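PDB 4B4H: beta-1,4-exocellulase from Thermobifida fusca, which probably hydrolyses beta-1,4-glucosidic bonds to release cellobiose from cellulose chains, this chain being the family 6 catalytic domain of a longer cellulose-binding enzyme. Local coordinates for residues A[88-93]-A[384-389]; A[134-139]-A[189-194]; A[143-148]-A[153-158]; A[196-201]-A[263-268]; A[203-208]-A[220-225]. All blocks are in the same frame, centred on the assembly; numbering follows the deposited sequence.

How the contacts relate
All five contacts lie in a single family 6 catalytic domain, built round a curled, mostly parallel sheet wrapped in helices. Contact 1 joins the loop after strand 75-81 to a late loop, and the loop it closes encloses the other four. Contact 3 is nested inside contact 2, which closes before contact 4 opens; contact 5 is nested inside contact 4. Contacts 1, 2 and 3 are 11 to 13 Å apart between centres and meet near the predicted catalytic aspartates, with a disulfide tying contact 1 to contact 3. Contacts 4 and 5 share helix 198-209 in the helix-sheet packing, contact 5 being buried. Contact 2, centres 9 and 10 Å from contacts 4 and 5, links the site to that packing.

Contact 1 of 5, residues A[88-93]-A[384-389]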
# COMPACT_ATOMS: atom_id res chain seq x y z
N ASP A 88 -8.82 -8.76 4.22
CA ASP A 88 -8.61 -7.84 5.34
C ASP A 88 -9.01 -8.51 6.67
O ASP A 88 -9.76 -7.94 7.45
CB ASP A 88 -9.43 -6.55 5.11
CG ASP A 88 -9.12 -5.87 3.76
OD1 ASP A 88 -7.95 -5.51 3.54
OD2 ASP A 88 -10.04 -5.66 2.93
N CYS A 89 -8.47 -9.71 6.93
CA CYS A 89 -9.00 -10.63 7.96
C CYS A 89 -8.93 -10.12 9.40
O CYS A 89 -9.54 -10.71 10.28
CB CYS A 89 -8.35 -12.01 7.86
SG CYS A 89 -6.56 -12.00 8.15
N ALA A 90 -8.18 -9.04 9.63
CA ALA A 90 -8.06 -8.46 10.97
C ALA A 90 -8.96 -7.26 11.17
O ALA A 90 -9.11 -6.79 12.30
CB ALA A 90 -6.61 -8.08 11.27
N ALA A 91 -9.54 -6.75 10.08
CA ALA A 91 -10.33 -5.53 10.15
C ALA A 91 -11.68 -5.76 10.82
O ALA A 91 -12.22 -6.87 10.79
CB ALA A 91 -10.53 -4.93 8.76
N LEU A 92 -12.19 -4.71 11.45
CA LEU A 92 -13.52 -4.75 12.07
C LEU A 92 -14.61 -5.01 11.04
O LEU A 92 -15.61 -5.69 11.32
CB LEU A 92 -13.80 -3.44 12.80
CG LEU A 92 -12.91 -3.11 14.01
CD1 LEU A 92 -13.19 -1.71 14.55
CD2 LEU A 92 -13.05 -4.14 15.11
N ALA A 93 -14.42 -4.44 9.85
CA ALA A 93 -15.32 -4.62 8.72
C ALA A 93 -14.49 -4.67 7.45
O ALA A 93 -13.49 -3.96 7.32
CB ALA A 93 -16.31 -3.47 8.66
N ASN A 384 -8.15 -0.55 19.37
CA ASN A 384 -8.09 -1.93 19.79
C ASN A 384 -6.63 -2.35 19.89
O ASN A 384 -5.73 -1.54 19.67
CB ASN A 384 -8.89 -2.84 18.85
CG ASN A 384 -8.49 -2.68 17.39
OD1 ASN A 384 -7.33 -2.86 17.03
ND2 ASN A 384 -9.46 -2.37 16.54
N ALA A 385 -6.37 -3.62 20.20
CA ALA A 385 -5.01 -4.10 20.36
C ALA A 385 -4.10 -3.73 19.17
O ALA A 385 -2.94 -3.40 19.36
CB ALA A 385 -4.98 -5.61 20.62
N ARG A 386 -4.65 -3.73 17.95
CA ARG A 386 -3.82 -3.54 16.75
C ARG A 386 -3.36 -2.10 16.51
O ARG A 386 -2.45 -1.86 15.70
CB ARG A 386 -4.50 -4.12 15.50
CG ARG A 386 -4.48 -5.64 15.43
CD ARG A 386 -5.36 -6.19 14.29
NE ARG A 386 -6.75 -5.70 14.31
CZ ARG A 386 -7.70 -6.11 15.15
NH1 ARG A 386 -7.42 -7.01 16.08
NH2 ARG A 386 -8.93 -5.61 15.07
N ASN A 387 -3.97 -1.13 17.20
CA ASN A 387 -3.47 0.25 17.10
C ASN A 387 -3.05 0.86 18.45
O ASN A 387 -3.20 2.06 18.67
CB ASN A 387 -4.49 1.16 16.39
CG ASN A 387 -5.59 1.65 17.31
OD1 ASN A 387 -5.87 1.04 18.35
ND2 ASN A 387 -6.23 2.76 16.94
N GLY A 388 -2.54 0.03 19.35
CA GLY A 388 -2.23 0.46 20.72
C GLY A 388 -3.39 1.04 21.52
O GLY A 388 -3.19 1.88 22.40
N ASN A 389 -4.61 0.61 21.21
CA ASN A 389 -5.81 1.13 21.89
C ASN A 389 -5.85 2.67 21.95
O ASN A 389 -6.06 3.29 23.00
CB ASN A 389 -5.94 0.49 23.27
CG ASN A 389 -6.56 -0.89 23.21
OD1 ASN A 389 -7.79 -1.03 23.23
ND2 ASN A 389 -5.73 -1.91 23.10
O HOH W 1 -7.07 -4.65 11.70
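Ala90 and Arg386 meet with the guanidinium laid face-on to a backbone carbonyl. Ala90 O sits over one face of the flat group, 3.0 Å from Arg386 NH2, at an angle too poor for a hydrogen bond. The opposite face is turned to the side-chain oxygen of Asn384, OD1, which is 3.7 Å above the plane and displaced toward its rim. The group thus lies between two oxygens, with Leu92 CD2 near its plane at the edge, 4.4 Å from Arg386 NH2. A bend at chi3 (-53°) turns the end of the arginine, while Arg386 CD rests 3.8 Å from Ala90 CB; the alanine methyl is small enough to lie against both this chain and the neighbouring Asn144. Water completes the polar link, accepting from Arg386 NE at 2.8 Å and giving a weak bond to Ala90 O.

Each loop is internally braced. Ala90 belongs to the type I turn Asp88 to Ala91. Opposite it, Asn384 forms an Asx turn, its OD1 taking the backbone N of Arg386 at 3.0 Å on an in-plane lone pair, while Asn384 ND2 bonds to Tyr381 OH. Asparagine suits this place because one amide can accept from the turn and donate away from it. Arg386 NH1 has a weak bond to Gly149 O. The turn also carries Asp88, a predicted active-site residue, and the disulfide cysteine Cys89. Chemically, the two loops are joined by an electrostatic face-on approach and a shared water, so the positive charge probably lends attraction to Ala90 O without the directional hold of a direct bond.

Contact 2 of 5, residues A[134-139]-A[189-194]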
# COMPACT_ATOMS: atom_id res chain seq x y z
N GLU A 134 -2.38 -7.89 -3.78
CA GLU A 134 -3.15 -8.13 -2.53
C GLU A 134 -2.67 -7.43 -1.25
O GLU A 134 -1.92 -7.99 -0.44
CB GLU A 134 -3.38 -9.65 -2.31
CG GLU A 134 -4.22 -10.33 -3.41
CD GLU A 134 -5.68 -9.88 -3.43
OE1 GLU A 134 -6.13 -9.21 -2.48
OE2 GLU A 134 -6.40 -10.16 -4.41
N ILE A 135 -3.10 -6.18 -1.08
CA ILE A 135 -2.68 -5.44 0.10
C ILE A 135 -3.39 -5.99 1.33
O ILE A 135 -4.42 -6.66 1.24
CB ILE A 135 -2.88 -3.91 -0.05
CG1 ILE A 135 -4.36 -3.57 -0.26
CG2 ILE A 135 -1.97 -3.35 -1.15
CD1 ILE A 135 -4.67 -2.09 -0.18
N ASP A 136 -2.82 -5.71 2.50
CA ASP A 136 -3.46 -6.11 3.77
C ASP A 136 -3.78 -7.61 3.79
O ASP A 136 -4.87 -8.01 4.24
CB ASP A 136 -4.74 -5.29 4.02
CG ASP A 136 -5.30 -5.50 5.41
OD1 ASP A 136 -4.52 -5.83 6.33
OD2 ASP A 136 -6.52 -5.38 5.60
N SER A 137 -2.85 -8.44 3.32
CA SER A 137 -3.07 -9.90 3.23
C SER A 137 -2.08 -10.68 4.08
O SER A 137 -2.22 -10.76 5.30
CB SER A 137 -3.08 -10.39 1.77
OG SER A 137 -1.86 -10.12 1.10
N LEU A 138 -1.04 -11.21 3.44
CA LEU A 138 -0.12 -12.15 4.06
C LEU A 138 0.41 -11.81 5.46
O LEU A 138 0.54 -12.71 6.30
CB LEU A 138 1.06 -12.44 3.11
CG LEU A 138 0.68 -13.13 1.80
CD1 LEU A 138 1.88 -13.31 0.90
CD2 LEU A 138 -0.04 -14.46 2.03
N PRO A 139 0.76 -10.53 5.73
CA PRO A 139 1.33 -10.27 7.07
C PRO A 139 0.33 -10.44 8.23
O PRO A 139 0.74 -10.60 9.38
CB PRO A 139 1.87 -8.83 6.95
CG PRO A 139 2.11 -8.64 5.47
CD PRO A 139 0.95 -9.37 4.83
N HIS A 189 6.62 -0.63 7.79
CA HIS A 189 7.56 -0.91 8.87
C HIS A 189 6.89 -0.90 10.21
O HIS A 189 7.29 -1.66 11.11
CB HIS A 189 8.80 0.00 8.80
CG HIS A 189 8.61 1.36 9.43
ND1 HIS A 189 8.20 2.44 8.74
CD2 HIS A 189 8.84 1.79 10.73
CE1 HIS A 189 8.15 3.51 9.57
NE2 HIS A 189 8.55 3.11 10.78
N GLY A 190 5.86 -0.08 10.36
CA GLY A 190 5.05 -0.05 11.57
C GLY A 190 4.12 -1.24 11.74
O GLY A 190 3.25 -1.21 12.60
N TRP A 191 4.28 -2.27 10.92
CA TRP A 191 3.53 -3.51 11.07
C TRP A 191 4.45 -4.69 11.25
O TRP A 191 4.30 -5.46 12.19
CB TRP A 191 2.61 -3.73 9.86
CG TRP A 191 1.65 -4.90 9.91
CD1 TRP A 191 1.62 -5.98 10.81
CD2 TRP A 191 0.58 -5.18 8.97
NE1 TRP A 191 0.60 -6.84 10.51
CE2 TRP A 191 -0.06 -6.42 9.41
CE3 TRP A 191 0.08 -4.53 7.85
CZ2 TRP A 191 -1.14 -6.97 8.73
CZ3 TRP A 191 -1.00 -5.09 7.17
CH2 TRP A 191 -1.59 -6.29 7.60
N ILE A 192 5.44 -4.82 10.36
CA ILE A 192 6.29 -6.01 10.36
C ILE A 192 7.78 -5.69 10.52
O ILE A 192 8.65 -6.43 10.05
CB ILE A 192 6.02 -6.92 9.14
CG1 ILE A 192 6.44 -6.25 7.83
CG2 ILE A 192 4.55 -7.35 9.11
CD1 ILE A 192 6.57 -7.19 6.66
N GLY A 193 8.08 -4.58 11.20
CA GLY A 193 9.46 -4.15 11.38
C GLY A 193 10.18 -4.74 12.58
O GLY A 193 11.38 -4.57 12.69
N TRP A 194 9.45 -5.43 13.46
CA TRP A 194 10.02 -6.01 14.69
C TRP A 194 10.80 -7.29 14.47
O TRP A 194 10.49 -8.08 13.58
CB TRP A 194 8.93 -6.26 15.71
CG TRP A 194 8.36 -5.00 16.31
CD1 TRP A 194 8.73 -4.39 17.50
CD2 TRP A 194 7.29 -4.17 15.76
NE1 TRP A 194 7.98 -3.27 17.72
CE2 TRP A 194 7.11 -3.07 16.72
CE3 TRP A 194 6.51 -4.21 14.61
CZ2 TRP A 194 6.16 -2.08 16.51
CZ3 TRP A 194 5.56 -3.20 14.42
CH2 TRP A 194 5.40 -2.16 15.35
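Part of the presumed substrate-binding site is formed where the loop bearing Asp136, the predicted proton donor, meets Trp191, a predicted substrate-binding residue. Asp136 OD1 approaches the rim of the indole near its plane, 3.2 Å from Trp191 CH2, at an edge where the C-H groups carry a slight positive charge. The two side chains cross at about a right angle, and the carboxylate and ring planes are 57° apart. Asp136 OD1 also accepts from Asn140 ND2, which helps fix the carboxylate; OD2 lies close to Asp88.

Pro139 covers part of one face of the same indole. Its CB stands 4.1 Å from the centroid of the six-membered ring and 20° off the normal, a CH-pi contact. Proline fits well here, since its rigid ring offers a compact apolar surface. In family 6 enzymes the catalytic residues sit on loops at the C-terminal ends of the barrel strands, and segment 134-139 follows strand 127-133 in just this way, while Trp191 comes from the short helix 189-192 beyond strand 180-185. With CG anti to the backbone N (chi1 -174°), the indole is carried out toward the acid loop, and Trp191 NE1 donates to Thr143 OG1, which holds the ring against rotation.

Pro139 CB serves a second partner, Ile192 CG2, at 3.7 Å; the isoleucine side chain also packs on Phe265 and Ser201. Within the acid loop Ser137 OG donates to Glu134 O at 2.6 Å, tying the loop together on both sides of Asp136 in sequence.

Contact 3 of 5, residues A[143-148]-A[153-158]; sequences TNVGGN and LCAYMK
Val145 sets its two methyls against one side of helix 152-160. With CG1 anti to the backbone N (chi1 172°), that methyl is directed to Ala155 and Lys158, coming 3.9 Å from Ala155 CA and 4.0 Å from Lys158 CD, while CG2 lies over the backbone between Cys154 and Ala155, 4.1 Å from Cys154 C. Ala155 is small enough to let the valine close to the helix, and the extended aliphatic chain of Lys158 crosses Val145 at about a right angle. One residue earlier, Asn144 O comes within 3.4 Å of Cys154 CB, and Asn144 CB packs on Cys154 SG at 4.0 Å. With a glycine in place of Val145, both methyl contacts would vanish, probably opening a gap beside Ala155 and setting the Lys158 chain free to move.

Further out, Asn144 is held by its ND2, which bonds to Asn140 OD1, and by backbone bonding to Thr151; Cys154 is fixed by the disulfide to Cys89 of the loop after strand 75-81. Asn144 is the first residue to leave the helical path of helix 140-143, so the contact folds the connecting loop back on the start of helix 152-160, with Lys158 also touching Leu141 of the preceding helix.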
# COMPACT_ATOMS: atom_id res chain seq x y z
N THR A 143 0.96 -11.90 12.27
CA THR A 143 0.80 -11.03 13.44
C THR A 143 -0.59 -11.06 14.09
O THR A 143 -0.74 -10.73 15.27
CB THR A 143 1.06 -9.57 13.05
OG1 THR A 143 0.04 -9.15 12.13
CG2 THR A 143 2.44 -9.41 12.40
N ASN A 144 -1.60 -11.42 13.30
CA ASN A 144 -2.98 -11.36 13.78
C ASN A 144 -3.68 -12.72 13.96
O ASN A 144 -4.90 -12.81 13.88
CB ASN A 144 -3.80 -10.41 12.88
CG ASN A 144 -3.33 -8.96 12.99
OD1 ASN A 144 -2.92 -8.50 14.05
ND2 ASN A 144 -3.43 -8.22 11.89
N VAL A 145 -2.90 -13.77 14.24
CA VAL A 145 -3.47 -15.12 14.36
C VAL A 145 -3.62 -15.57 15.82
O VAL A 145 -4.41 -16.46 16.12
CB VAL A 145 -2.68 -16.15 13.53
CG1 VAL A 145 -3.14 -17.57 13.81
CG2 VAL A 145 -2.86 -15.86 12.05
N GLY A 146 -2.87 -14.94 16.71
CA GLY A 146 -2.93 -15.27 18.13
C GLY A 146 -2.93 -14.03 18.99
O GLY A 146 -2.90 -12.91 18.46
N GLY A 147 -3.00 -14.21 20.30
CA GLY A 147 -2.86 -13.11 21.27
C GLY A 147 -3.94 -12.05 21.21
O GLY A 147 -4.90 -12.15 20.44
N ASN A 148 -3.78 -11.03 22.06
CA ASN A 148 -4.59 -9.83 22.00
C ASN A 148 -4.42 -9.17 20.63
O ASN A 148 -3.33 -8.71 20.27
CB ASN A 148 -4.19 -8.84 23.10
CG ASN A 148 -4.55 -9.32 24.50
OD1 ASN A 148 -4.75 -10.51 24.74
ND2 ASN A 148 -4.62 -8.38 25.44
N LEU A 153 -11.09 -14.92 12.00
CA LEU A 153 -10.95 -14.86 10.55
C LEU A 153 -9.52 -15.08 10.04
O LEU A 153 -9.33 -15.89 9.13
CB LEU A 153 -11.53 -13.57 9.97
CG LEU A 153 -11.59 -13.49 8.43
CD1 LEU A 153 -12.35 -14.66 7.82
CD2 LEU A 153 -12.19 -12.17 7.98
N CYS A 154 -8.53 -14.39 10.60
CA CYS A 154 -7.15 -14.61 10.17
C CYS A 154 -6.67 -16.04 10.42
O CYS A 154 -6.07 -16.65 9.53
CB CYS A 154 -6.18 -13.61 10.79
SG CYS A 154 -6.39 -11.91 10.21
N ALA A 155 -6.91 -16.56 11.62
CA ALA A 155 -6.57 -17.95 11.93
C ALA A 155 -7.16 -18.91 10.89
O ALA A 155 -6.47 -19.82 10.40
CB ALA A 155 -7.04 -18.30 13.34
N TYR A 156 -8.43 -18.69 10.53
CA TYR A 156 -9.11 -19.49 9.51
C TYR A 156 -8.45 -19.44 8.12
O TYR A 156 -8.32 -20.46 7.45
CB TYR A 156 -10.57 -19.06 9.39
CG TYR A 156 -11.45 -20.01 8.62
CD1 TYR A 156 -11.88 -21.21 9.18
CD2 TYR A 156 -11.89 -19.70 7.32
CE1 TYR A 156 -12.71 -22.08 8.48
CE2 TYR A 156 -12.72 -20.56 6.61
CZ TYR A 156 -13.13 -21.74 7.20
OH TYR A 156 -13.94 -22.60 6.50
N MET A 157 -8.08 -18.23 7.69
CA MET A 157 -7.42 -18.05 6.40
C MET A 157 -6.02 -18.67 6.39
O MET A 157 -5.56 -19.19 5.36
CB MET A 157 -7.40 -16.56 6.01
CG MET A 157 -8.78 -15.89 5.85
SD MET A 157 -9.99 -16.86 4.90
CE MET A 157 -9.12 -17.09 3.36
N LYS A 158 -5.36 -18.67 7.55
CA LYS A 158 -4.06 -19.35 7.69
C LYS A 158 -4.25 -20.86 7.63
O LYS A 158 -3.53 -21.57 6.92
CB LYS A 158 -3.37 -18.96 9.00
CG LYS A 158 -2.22 -19.89 9.35
CD LYS A 158 -1.63 -19.60 10.72
CE LYS A 158 -0.87 -20.81 11.23
NZ LYS A 158 -0.73 -20.81 12.71

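Contact 4 of 5, residues A[196-201]-A[263-268]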
# COMPACT_ATOMS: atom_id res chain seq x y z
N SER A 196 10.48 -9.92 15.84
CA SER A 196 9.57 -11.06 15.96
C SER A 196 8.68 -11.33 14.75
O SER A 196 8.18 -12.45 14.60
CB SER A 196 8.71 -10.95 17.22
OG SER A 196 8.09 -9.69 17.35
N ASN A 197 8.48 -10.34 13.88
CA ASN A 197 7.61 -10.55 12.70
C ASN A 197 8.25 -10.32 11.33
O ASN A 197 7.70 -10.74 10.32
CB ASN A 197 6.27 -9.80 12.84
CG ASN A 197 6.44 -8.33 13.17
OD1 ASN A 197 7.46 -7.73 12.86
ND2 ASN A 197 5.42 -7.75 13.79
N PHE A 198 9.42 -9.69 11.30
CA PHE A 198 10.14 -9.41 10.04
C PHE A 198 10.52 -10.72 9.33
O PHE A 198 10.06 -10.98 8.21
CB PHE A 198 11.37 -8.54 10.34
CG PHE A 198 12.18 -8.17 9.13
CD1 PHE A 198 13.13 -9.05 8.61
CD2 PHE A 198 12.04 -6.92 8.53
CE1 PHE A 198 13.91 -8.71 7.52
CE2 PHE A 198 12.80 -6.58 7.43
CZ PHE A 198 13.73 -7.48 6.92
N GLY A 199 11.33 -11.56 9.98
CA GLY A 199 11.68 -12.88 9.45
C GLY A 199 10.46 -13.74 9.11
O GLY A 199 10.40 -14.31 8.01
N PRO A 200 9.49 -13.85 10.03
CA PRO A 200 8.26 -14.61 9.77
C PRO A 200 7.47 -14.14 8.53
O PRO A 200 6.92 -14.96 7.79
CB PRO A 200 7.46 -14.40 11.05
CG PRO A 200 8.51 -14.25 12.10
CD PRO A 200 9.59 -13.45 11.45
N SER A 201 7.43 -12.82 8.30
CA SER A 201 6.81 -12.28 7.10
C SER A 201 7.58 -12.73 5.86
O SER A 201 6.97 -13.13 4.86
CB SER A 201 6.76 -10.75 7.16
OG SER A 201 5.92 -10.31 8.20
N LEU A 263 12.14 3.39 3.94
CA LEU A 263 13.29 3.11 3.10
C LEU A 263 14.26 2.14 3.77
O LEU A 263 14.69 1.16 3.15
CB LEU A 263 13.99 4.40 2.67
CG LEU A 263 15.18 4.17 1.74
CD1 LEU A 263 14.79 3.52 0.42
CD2 LEU A 263 15.92 5.47 1.48
N SER A 264 14.60 2.40 5.04
CA SER A 264 15.47 1.49 5.77
C SER A 264 14.88 0.09 5.75
O SER A 264 15.58 -0.88 5.53
CB SER A 264 15.64 1.95 7.22
OG SER A 264 14.39 2.03 7.87
N PHE A 265 13.57 0.03 5.97
CA PHE A 265 12.81 -1.20 6.03
C PHE A 265 12.86 -2.01 4.72
O PHE A 265 13.32 -3.16 4.72
CB PHE A 265 11.37 -0.89 6.46
CG PHE A 265 10.39 -2.04 6.30
CD1 PHE A 265 10.50 -3.19 7.06
CD2 PHE A 265 9.36 -1.95 5.36
CE1 PHE A 265 9.59 -4.22 6.91
CE2 PHE A 265 8.46 -2.98 5.20
CZ PHE A 265 8.57 -4.12 5.97
N VAL A 266 12.39 -1.44 3.62
CA VAL A 266 12.41 -2.19 2.34
C VAL A 266 13.82 -2.59 1.87
O VAL A 266 13.99 -3.61 1.22
CB VAL A 266 11.62 -1.51 1.18
CG1 VAL A 266 10.16 -1.32 1.58
CG2 VAL A 266 12.26 -0.20 0.75
N GLN A 267 14.83 -1.80 2.24
CA GLN A 267 16.20 -2.19 1.88
C GLN A 267 16.67 -3.43 2.62
O GLN A 267 17.23 -4.34 2.02
CB GLN A 267 17.19 -1.03 2.02
CG GLN A 267 17.02 0.03 0.95
CD GLN A 267 17.98 1.19 1.14
OE1 GLN A 267 18.35 1.51 2.28
NE2 GLN A 267 18.39 1.81 0.05
N ASP A 268 16.40 -3.48 3.93
CA ASP A 268 16.67 -4.68 4.72
C ASP A 268 15.82 -5.86 4.26
O ASP A 268 16.33 -6.96 4.08
CB ASP A 268 16.47 -4.42 6.21
CG ASP A 268 17.72 -3.85 6.88
OD1 ASP A 268 18.71 -3.54 6.18
OD2 ASP A 268 17.73 -3.70 8.12
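Phe198 carries most of this contact, reaching from the first turn of helix 198-209 to helix 262-276. Its CG is anti to the backbone N (chi1 -179°), which sends the ring outward between Phe265 and Asp268. Phe198 CD2 is 4.0 Å from Phe265 CE1; the two side chains run past each other in opposite directions, and their rings meet obliquely. The far end of the Phe198 ring points in its own plane at the backbone of the other helix, with CZ 3.8 Å from Asp268 C and 4.2 Å from Asp268 CB. Phenylalanine suits this place because its long, flat, apolar side chain reaches from one helix to the other. A serine in its place would be far too short for either partner, and Phe265 would probably lose its contact with helix 198-209.

Asp268 offers its backbone carbonyl and CB to the ring, while its OD2 bonds to Tyr259 OH. At the start of helix 198-209 Asn197 O accepts from both Ser201 N and Ser201 OG, on opposite faces of the carbonyl. Phe198 also touches Leu269 and Ala272 farther along helix 262-276, while Phe265 leans on His189 and Ile192 of helix 189-192 and touches Ser224 of strand 221-224.

Contact 5 of 5, residues A[203-208]-A[220-225]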
# COMPACT_ATOMS: atom_id res chain seq x y z
N ASP A 203 9.28 -15.40 5.44
CA ASP A 203 8.96 -16.81 5.24
C ASP A 203 7.63 -16.99 4.53
O ASP A 203 7.54 -17.80 3.60
CB ASP A 203 8.96 -17.56 6.57
CG ASP A 203 10.34 -17.70 7.17
OD1 ASP A 203 11.34 -17.52 6.43
OD2 ASP A 203 10.45 -18.02 8.37
N ILE A 204 6.62 -16.23 4.96
CA ILE A 204 5.28 -16.30 4.38
C ILE A 204 5.22 -15.74 2.94
O ILE A 204 4.50 -16.28 2.11
CB ILE A 204 4.17 -15.68 5.28
CG1 ILE A 204 2.81 -16.27 4.88
CG2 ILE A 204 4.14 -14.16 5.23
CD1 ILE A 204 1.70 -16.08 5.88
N PHE A 205 6.00 -14.70 2.66
CA PHE A 205 6.10 -14.22 1.27
C PHE A 205 6.61 -15.33 0.35
O PHE A 205 6.09 -15.52 -0.76
CB PHE A 205 7.02 -13.00 1.18
CG PHE A 205 6.52 -11.79 1.94
CD1 PHE A 205 5.16 -11.57 2.14
CD2 PHE A 205 7.43 -10.84 2.42
CE1 PHE A 205 4.72 -10.45 2.83
CE2 PHE A 205 6.99 -9.72 3.10
CZ PHE A 205 5.63 -9.52 3.31
N TYR A 206 7.59 -16.07 0.86
CA TYR A 206 8.24 -17.14 0.11
C TYR A 206 7.28 -18.30 -0.07
O TYR A 206 7.17 -18.85 -1.16
CB TYR A 206 9.52 -17.59 0.83
CG TYR A 206 10.36 -18.58 0.03
CD1 TYR A 206 11.27 -18.14 -0.94
CD2 TYR A 206 10.24 -19.95 0.25
CE1 TYR A 206 12.02 -19.05 -1.68
CE2 TYR A 206 10.99 -20.86 -0.47
CZ TYR A 206 11.88 -20.40 -1.43
OH TYR A 206 12.62 -21.31 -2.14
N GLU A 207 6.56 -18.65 0.99
CA GLU A 207 5.51 -19.67 0.92
C GLU A 207 4.53 -19.35 -0.21
O GLU A 207 4.27 -20.20 -1.06
CB GLU A 207 4.79 -19.81 2.27
CG GLU A 207 3.73 -20.91 2.33
CD GLU A 207 2.99 -20.96 3.66
OE1 GLU A 207 3.22 -20.09 4.52
OE2 GLU A 207 2.17 -21.89 3.86
N ALA A 208 4.02 -18.11 -0.22
CA ALA A 208 3.02 -17.66 -1.22
C ALA A 208 3.55 -17.74 -2.65
O ALA A 208 2.87 -18.21 -3.56
CB ALA A 208 2.55 -16.24 -0.92
N HIS A 220 8.49 -9.93 -9.24
CA HIS A 220 9.43 -8.96 -9.74
C HIS A 220 9.93 -8.08 -8.63
O HIS A 220 10.99 -7.46 -8.75
CB HIS A 220 8.80 -8.11 -10.84
CG HIS A 220 9.81 -7.52 -11.79
ND1 HIS A 220 10.37 -8.24 -12.78
CD2 HIS A 220 10.39 -6.26 -11.84
CE1 HIS A 220 11.26 -7.48 -13.44
NE2 HIS A 220 11.27 -6.26 -12.87
N GLY A 221 9.16 -8.03 -7.54
CA GLY A 221 9.53 -7.21 -6.41
C GLY A 221 8.46 -7.15 -5.36
O GLY A 221 7.55 -7.98 -5.34
N PHE A 222 8.61 -6.16 -4.48
CA PHE A 222 7.72 -5.95 -3.36
C PHE A 222 7.38 -4.47 -3.25
O PHE A 222 8.15 -3.61 -3.64
CB PHE A 222 8.36 -6.48 -2.08
CG PHE A 222 8.57 -7.98 -2.08
CD1 PHE A 222 9.67 -8.55 -2.71
CD2 PHE A 222 7.65 -8.81 -1.47
CE1 PHE A 222 9.85 -9.94 -2.73
CE2 PHE A 222 7.82 -10.19 -1.49
CZ PHE A 222 8.91 -10.74 -2.11
N ILE A 223 6.20 -4.18 -2.72
CA ILE A 223 5.78 -2.81 -2.45
C ILE A 223 5.41 -2.61 -0.98
O ILE A 223 4.58 -3.37 -0.43
CB ILE A 223 4.64 -2.34 -3.39
CG1 ILE A 223 4.19 -0.92 -3.04
CG2 ILE A 223 3.43 -3.27 -3.27
CD1 ILE A 223 3.26 -0.31 -4.06
N SER A 224 5.97 -1.55 -0.40
CA SER A 224 5.60 -1.12 0.95
C SER A 224 4.82 0.19 0.98
O SER A 224 4.85 1.01 0.02
CB SER A 224 6.83 -0.97 1.85
OG SER A 224 7.34 0.35 1.85
N ASN A 225 4.13 0.36 2.12
CA ASN A 225 3.42 1.59 2.48
C ASN A 225 2.14 1.82 1.66
O ASN A 225 1.63 2.94 1.64
CB ASN A 225 4.34 2.81 2.35
CG ASN A 225 3.99 3.91 3.31
OD1 ASN A 225 3.46 3.66 4.38
ND2 ASN A 225 4.30 5.16 2.93
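Segment 203-208 of helix 198-209 passes strand 221-224 with the CA atoms of Phe205 and Phe222, the nearest pair, 9.6 Å apart, a separation that two large side chains fill. One atom of the strand residue does the touching: Phe222 CE2 meets Phe205 at the root of its side chain, 4.0 Å from CB, with CG and CD2 equally near. The ring centroids are 5.6 Å apart and the planes at 42°, an oblique pairing that is neither a stack nor edge-to-face. Both residues have CG anti to the carbonyl carbon (chi1 -64° for Phe205, -65° for Phe222), and from the two backbones the CB atoms point toward each other. The ring of Phe205 continues past the place of contact instead of covering Phe222.

This is helix-on-sheet packing within a beta-alpha-beta unit: strand 180-185 runs parallel to strand 221-224, and helix 198-209 lies in the connection between them, as in the distorted barrel of family 6 hydrolases. Along the strand, side chains alternate, so Phe222 faces the helix layer while Ile223 points the other way, toward Val352. Phenylalanine fits both positions, because both residues are buried between helix and sheet and neither ring has polar groups to satisfy.

Other residues close in on the pair. Leu273 of helix 262-276 touches both phenylalanines, and Phe278 meets Phe222 edge-to-face. The Phe205 ring also packs against Leu138 and Pro139 of the loop that carries Asp136.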